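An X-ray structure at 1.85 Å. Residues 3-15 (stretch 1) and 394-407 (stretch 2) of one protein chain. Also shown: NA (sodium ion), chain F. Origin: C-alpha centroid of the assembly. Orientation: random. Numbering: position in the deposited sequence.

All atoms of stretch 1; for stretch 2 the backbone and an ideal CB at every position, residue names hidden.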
# COMPACT_ATOMS: atom_id res chain seq x y z
N GLU A 3 -26.25 2.84 -14.89
CA GLU A 3 -25.98 2.21 -13.61
C GLU A 3 -24.66 2.73 -13.04
O GLU A 3 -23.67 2.88 -13.76
CB GLU A 3 -25.90 0.70 -13.80
CG GLU A 3 -25.46 -0.08 -12.58
CD GLU A 3 -25.36 -1.56 -12.88
OE1 GLU A 3 -24.57 -1.93 -13.77
OE2 GLU A 3 -26.05 -2.34 -12.22
N TYR A 4 -24.64 3.03 -11.74
CA TYR A 4 -23.44 3.57 -11.12
C TYR A 4 -22.44 2.47 -10.84
O TYR A 4 -22.75 1.48 -10.17
CB TYR A 4 -23.74 4.31 -9.82
CG TYR A 4 -22.48 4.88 -9.18
CD1 TYR A 4 -21.76 5.89 -9.82
CD2 TYR A 4 -22.01 4.40 -7.97
CE1 TYR A 4 -20.61 6.42 -9.25
CE2 TYR A 4 -20.85 4.92 -7.40
CZ TYR A 4 -20.16 5.93 -8.04
OH TYR A 4 -19.02 6.45 -7.48
N VAL A 5 -21.23 2.66 -11.37
CA VAL A 5 -20.08 1.84 -11.03
C VAL A 5 -19.00 2.78 -10.52
O VAL A 5 -18.56 3.69 -11.23
CB VAL A 5 -19.59 1.05 -12.26
CG1 VAL A 5 -18.26 0.38 -11.97
CG2 VAL A 5 -20.66 0.03 -12.68
N ALA A 6 -18.58 2.60 -9.27
CA ALA A 6 -17.61 3.51 -8.66
C ALA A 6 -16.27 3.39 -9.38
O ALA A 6 -15.92 2.31 -9.84
CB ALA A 6 -17.45 3.20 -7.18
N PRO A 7 -15.51 4.50 -9.48
CA PRO A 7 -14.19 4.45 -10.12
C PRO A 7 -13.32 3.31 -9.59
O PRO A 7 -13.28 3.07 -8.38
CB PRO A 7 -13.59 5.81 -9.76
CG PRO A 7 -14.78 6.71 -9.65
CD PRO A 7 -15.83 5.86 -9.00
N ARG A 8 -12.66 2.58 -10.49
CA ARG A 8 -11.91 1.37 -10.13
C ARG A 8 -10.40 1.51 -10.36
O ARG A 8 -9.63 0.59 -10.09
CB ARG A 8 -12.41 0.19 -10.96
CG ARG A 8 -13.90 -0.06 -10.83
CD ARG A 8 -14.41 -0.86 -11.99
NE ARG A 8 -14.37 -0.12 -13.24
CZ ARG A 8 -14.91 -0.54 -14.38
NH1 ARG A 8 -15.54 -1.71 -14.43
NH2 ARG A 8 -14.82 0.20 -15.47
N SER A 9 -10.00 2.66 -10.89
CA SER A 9 -8.60 2.91 -11.20
C SER A 9 -8.32 4.38 -11.00
O SER A 9 -9.25 5.18 -10.90
CB SER A 9 -8.30 2.55 -12.65
OG SER A 9 -8.95 3.43 -13.54
N VAL A 10 -7.04 4.73 -10.99
CA VAL A 10 -6.65 6.13 -10.82
C VAL A 10 -7.22 7.03 -11.93
O VAL A 10 -7.71 8.11 -11.65
CB VAL A 10 -5.10 6.28 -10.69
CG1 VAL A 10 -4.39 5.82 -11.97
CG2 VAL A 10 -4.72 7.70 -10.35
N TRP A 11 -7.18 6.58 -13.19
CA TRP A 11 -7.68 7.42 -14.28
C TRP A 11 -9.20 7.51 -14.30
O TRP A 11 -9.74 8.53 -14.68
CB TRP A 11 -7.11 6.99 -15.65
CG TRP A 11 -5.68 7.40 -15.79
CD1 TRP A 11 -4.59 6.58 -15.85
CD2 TRP A 11 -5.18 8.74 -15.83
NE1 TRP A 11 -3.44 7.33 -15.95
CE2 TRP A 11 -3.77 8.66 -15.93
CE3 TRP A 11 -5.78 10.01 -15.79
CZ2 TRP A 11 -2.96 9.79 -16.00
CZ3 TRP A 11 -4.97 11.13 -15.86
CH2 TRP A 11 -3.58 11.01 -15.97
N GLU A 12 -9.89 6.45 -13.87
CA GLU A 12 -11.35 6.53 -13.73
C GLU A 12 -11.73 7.55 -12.65
O GLU A 12 -12.65 8.36 -12.84
CB GLU A 12 -11.95 5.16 -13.42
CG GLU A 12 -12.03 4.26 -14.64
CD GLU A 12 -12.76 2.96 -14.39
OE1 GLU A 12 -12.84 2.14 -15.34
OE2 GLU A 12 -13.25 2.75 -13.25
N ALA A 13 -10.98 7.55 -11.55
CA ALA A 13 -11.19 8.52 -10.47
C ALA A 13 -10.91 9.96 -10.93
O ALA A 13 -11.73 10.84 -10.72
CB ALA A 13 -10.32 8.18 -9.26
N ARG A 14 -9.77 10.17 -11.57
CA ARG A 14 -9.39 11.50 -12.04
C ARG A 14 -10.40 12.06 -13.04
O ARG A 14 -10.84 13.20 -12.92
CB ARG A 14 -7.99 11.46 -12.68
CG ARG A 14 -6.88 11.27 -11.67
CD ARG A 14 -5.54 11.02 -12.34
NE ARG A 14 -4.48 11.02 -11.34
CZ ARG A 14 -3.29 10.45 -11.50
NH1 ARG A 14 -2.98 9.82 -12.62
NH2 ARG A 14 -2.41 10.49 -10.51
N LEU A 15 -10.77 11.25 -14.01
CA LEU A 15 -11.72 11.66 -15.03
C LEU A 15 -13.09 11.96 -14.45
O LEU A 15 -13.69 12.99 -14.78
CB LEU A 15 -11.86 10.58 -16.11
CG LEU A 15 -10.74 10.55 -17.16
CD1 LEU A 15 -10.74 9.20 -17.91
CD2 LEU A 15 -10.89 11.72 -18.13
N UNK A 394 -15.58 10.71 3.32
CA UNK A 394 -14.50 9.72 3.30
C UNK A 394 -14.25 9.20 1.89
O UNK A 394 -13.10 9.08 1.45
CB UNK A 394 -14.83 8.55 4.23
N UNK A 395 -15.33 8.91 1.17
CA UNK A 395 -15.22 8.46 -0.22
C UNK A 395 -14.59 9.52 -1.10
O UNK A 395 -13.66 9.23 -1.86
CB UNK A 395 -16.60 8.08 -0.77
N UNK A 396 -15.10 10.74 -0.99
CA UNK A 396 -14.62 11.86 -1.80
C UNK A 396 -13.14 12.15 -1.54
O UNK A 396 -12.37 12.36 -2.48
CB UNK A 396 -15.45 13.11 -1.52
N UNK A 397 -12.76 12.16 -0.27
CA UNK A 397 -11.37 12.41 0.10
C UNK A 397 -10.45 11.27 -0.32
O UNK A 397 -9.29 11.50 -0.65
CB UNK A 397 -11.26 12.63 1.61
N UNK A 398 -10.98 10.05 -0.32
CA UNK A 398 -10.23 8.88 -0.76
C UNK A 398 -9.96 8.95 -2.26
O UNK A 398 -8.83 8.78 -2.70
CB UNK A 398 -10.99 7.60 -0.41
N UNK A 399 -11.01 9.21 -3.03
CA UNK A 399 -10.88 9.35 -4.47
C UNK A 399 -9.92 10.49 -4.83
O UNK A 399 -9.08 10.33 -5.71
CB UNK A 399 -12.25 9.59 -5.10
N UNK A 400 -10.04 11.62 -4.13
CA UNK A 400 -9.14 12.76 -4.33
C UNK A 400 -7.70 12.36 -4.02
O UNK A 400 -6.78 12.71 -4.75
CB UNK A 400 -9.56 13.94 -3.45
N UNK A 401 -7.52 11.61 -2.93
CA UNK A 401 -6.20 11.12 -2.53
C UNK A 401 -5.61 10.20 -3.59
O UNK A 401 -4.45 10.37 -3.99
CB UNK A 401 -6.29 10.39 -1.19
N UNK A 402 -6.40 9.24 -4.05
CA UNK A 402 -5.95 8.32 -5.10
C UNK A 402 -5.62 9.07 -6.40
O UNK A 402 -4.66 8.73 -7.08
CB UNK A 402 -7.02 7.26 -5.37
N UNK A 403 -6.41 10.09 -6.72
CA UNK A 403 -6.15 10.93 -7.88
C UNK A 403 -4.88 11.76 -7.77
O UNK A 403 -4.36 12.25 -8.77
CB UNK A 403 -7.34 11.86 -8.11
N UNK A 404 -4.38 11.93 -6.55
CA UNK A 404 -3.15 12.68 -6.32
C UNK A 404 -2.10 11.85 -5.60
O UNK A 404 -1.29 12.39 -4.84
CB UNK A 404 -3.45 13.95 -5.51
N UNK A 405 -2.08 10.55 -5.89
CA UNK A 405 -1.16 9.62 -5.23
C UNK A 405 0.28 9.69 -5.73
O UNK A 405 1.19 9.11 -5.11
CB UNK A 405 -1.68 8.19 -5.41
N UNK A 406 0.52 10.39 -6.83
CA UNK A 406 1.87 10.45 -7.41
C UNK A 406 2.69 11.60 -6.83
O UNK A 406 3.37 12.34 -7.55
CB UNK A 406 1.78 10.60 -8.93
N UNK A 407 2.59 11.75 -5.51
CA UNK A 407 3.43 12.65 -4.74
C UNK A 407 3.99 11.84 -3.57
O UNK A 407 3.23 11.41 -2.72
CB UNK A 407 2.65 13.88 -4.26
NA NA F . -13.30 13.06 -6.36

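Position 394 lies far from stretch 1, so almost any helix-compatible residue would do; it is Val 394. At 395 the CA-to-CB bond points toward stretch 1, yet nothing lies within 5.5 Å of the ideal CB. Only a long side chain ending in a polar group could meet the hydroxyl of Tyr 4: lysine or arginine would be long enough; glutamine would not reach. Lys 395 extends with all four chi angles t, and its NZ donates a hydrogen bond to Tyr 4 OH at 2.8 Å.

Positions 396 and 400 sit one helical turn apart, beside the sodium ion, which favours oxygen-bearing side chains. At 396 the ion calls for the longer Gln or Glu; at 400, whose CB lies closer, Asp or Asn can also reach. Gln 396 OE1 binds NA at 2.2 Å and Asp 400 OD1 at 2.7 Å, alongside two waters. Stretch 1 sets no demand at 397, 398 and 401: Asn 397, Ala 398 and Ala 401.

Position 399 is directed toward stretch 1, its ideal CB 4.8 Å from Ala 13 CB, with Pro 7 nearby. Such an apolar surface suits Leu, Ile, Met or Val. In Leu 399, CD2 reaches both Pro 7 CB and Ala 13 CB at 4.2 Å, bridging the loop and the helix of stretch 1.

At 402 the ideal CB lies 5.2 Å from Ala 13 CB and points sideways, so stretch 1 makes little demand; small or large residues would suit, provided that a large one turns clear. Tyr 402 does so, its end leading away, while its backbone O packs 3.4 Å from Val 10 CG2.

Position 403 has helical angles (-66/-19) and room for a CB, although one would lie 3.6 Å from Arg 14 CG. Alanine or serine would be conceivable beside glycine. With Gly 403, the carbonyl O accepts from Arg 14 NE at 2.9 Å and from Arg 14 NH2 at 3.2 Å, at the guanidinium edge.

Position 404 points away, its choice open; His 404 ND1 donates to Asp 400 O at 2.7 Å. Position 405 points sideways, where a longer polar chain could fold back. Gln 405 NE2 donates to Tyr 402 O at 3.1 Å and lies 4.1 Å from Val 10 CG2.

Position 406 faces the cationic end of Arg 14, its ideal CB 4.5 Å from Arg 14 NH2, so Asp or Glu suits. Asp 406 OD2 forms a salt bridge with Arg 14 NH2 at 2.9 Å, reinforced by water 1, which links Arg 14 NH1 to the same oxygen. Position 407, beyond reach, is Tyr 407.

Stretch 2 (394-407) VKQNALDAYGHQDY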
# COMPACT_ATOMS: atom_id res chain seq x y z
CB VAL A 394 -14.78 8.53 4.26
CG1 VAL A 394 -13.73 7.43 4.09
CG2 VAL A 394 -14.82 9.01 5.71
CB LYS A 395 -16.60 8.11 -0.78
CG LYS A 395 -16.62 7.90 -2.29
CD LYS A 395 -18.03 7.72 -2.81
CE LYS A 395 -18.02 7.44 -4.30
NZ LYS A 395 -19.39 7.12 -4.79
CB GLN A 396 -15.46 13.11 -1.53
CG GLN A 396 -15.39 14.17 -2.60
CD GLN A 396 -15.69 13.63 -4.00
OE1 GLN A 396 -14.82 13.63 -4.87
NE2 GLN A 396 -16.89 13.11 -4.19
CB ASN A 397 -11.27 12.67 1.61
CG ASN A 397 -11.87 13.99 2.01
OD1 ASN A 397 -11.86 14.96 1.23
ND2 ASN A 397 -12.43 14.05 3.21
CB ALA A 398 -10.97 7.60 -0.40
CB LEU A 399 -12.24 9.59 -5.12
CG LEU A 399 -13.20 8.39 -5.09
CD1 LEU A 399 -14.57 8.79 -5.63
CD2 LEU A 399 -12.62 7.24 -5.90
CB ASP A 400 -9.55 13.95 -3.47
CG ASP A 400 -10.84 14.61 -3.92
OD1 ASP A 400 -11.32 14.33 -5.04
OD2 ASP A 400 -11.40 15.42 -3.14
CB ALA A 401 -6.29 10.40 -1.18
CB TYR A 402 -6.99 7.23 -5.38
CG TYR A 402 -7.38 6.38 -4.19
CD1 TYR A 402 -8.66 5.83 -4.09
CD2 TYR A 402 -6.49 6.13 -3.15
CE1 TYR A 402 -9.03 5.05 -3.00
CE2 TYR A 402 -6.86 5.35 -2.05
CZ TYR A 402 -8.13 4.82 -1.99
OH TYR A 402 -8.51 4.06 -0.91
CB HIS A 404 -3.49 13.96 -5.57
CG HIS A 404 -4.40 14.86 -6.33
ND1 HIS A 404 -5.77 14.71 -6.33
CD2 HIS A 404 -4.14 15.89 -7.18
CE1 HIS A 404 -6.31 15.62 -7.11
NE2 HIS A 404 -5.34 16.34 -7.64
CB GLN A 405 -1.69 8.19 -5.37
CG GLN A 405 -1.51 7.57 -6.74
CD GLN A 405 -1.98 6.14 -6.78
OE1 GLN A 405 -1.20 5.20 -6.62
NE2 GLN A 405 -3.28 5.96 -6.97
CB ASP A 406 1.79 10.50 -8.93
CG ASP A 406 1.22 9.22 -9.52
OD1 ASP A 406 1.79 8.14 -9.26
OD2 ASP A 406 0.19 9.29 -10.21
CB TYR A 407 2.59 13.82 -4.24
CG TYR A 407 3.36 14.88 -3.48
CD1 TYR A 407 4.40 15.58 -4.09
CD2 TYR A 407 3.04 15.19 -2.16
CE1 TYR A 407 5.10 16.55 -3.40
CE2 TYR A 407 3.74 16.16 -1.47
CZ TYR A 407 4.77 16.84 -2.09
OH TYR A 407 5.46 17.81 -1.40
O HOH W 1 -0.77 7.56 -12.39
O HOH W 2 -15.08 12.37 -7.72
O HOH W 3 -11.40 12.56 -7.12
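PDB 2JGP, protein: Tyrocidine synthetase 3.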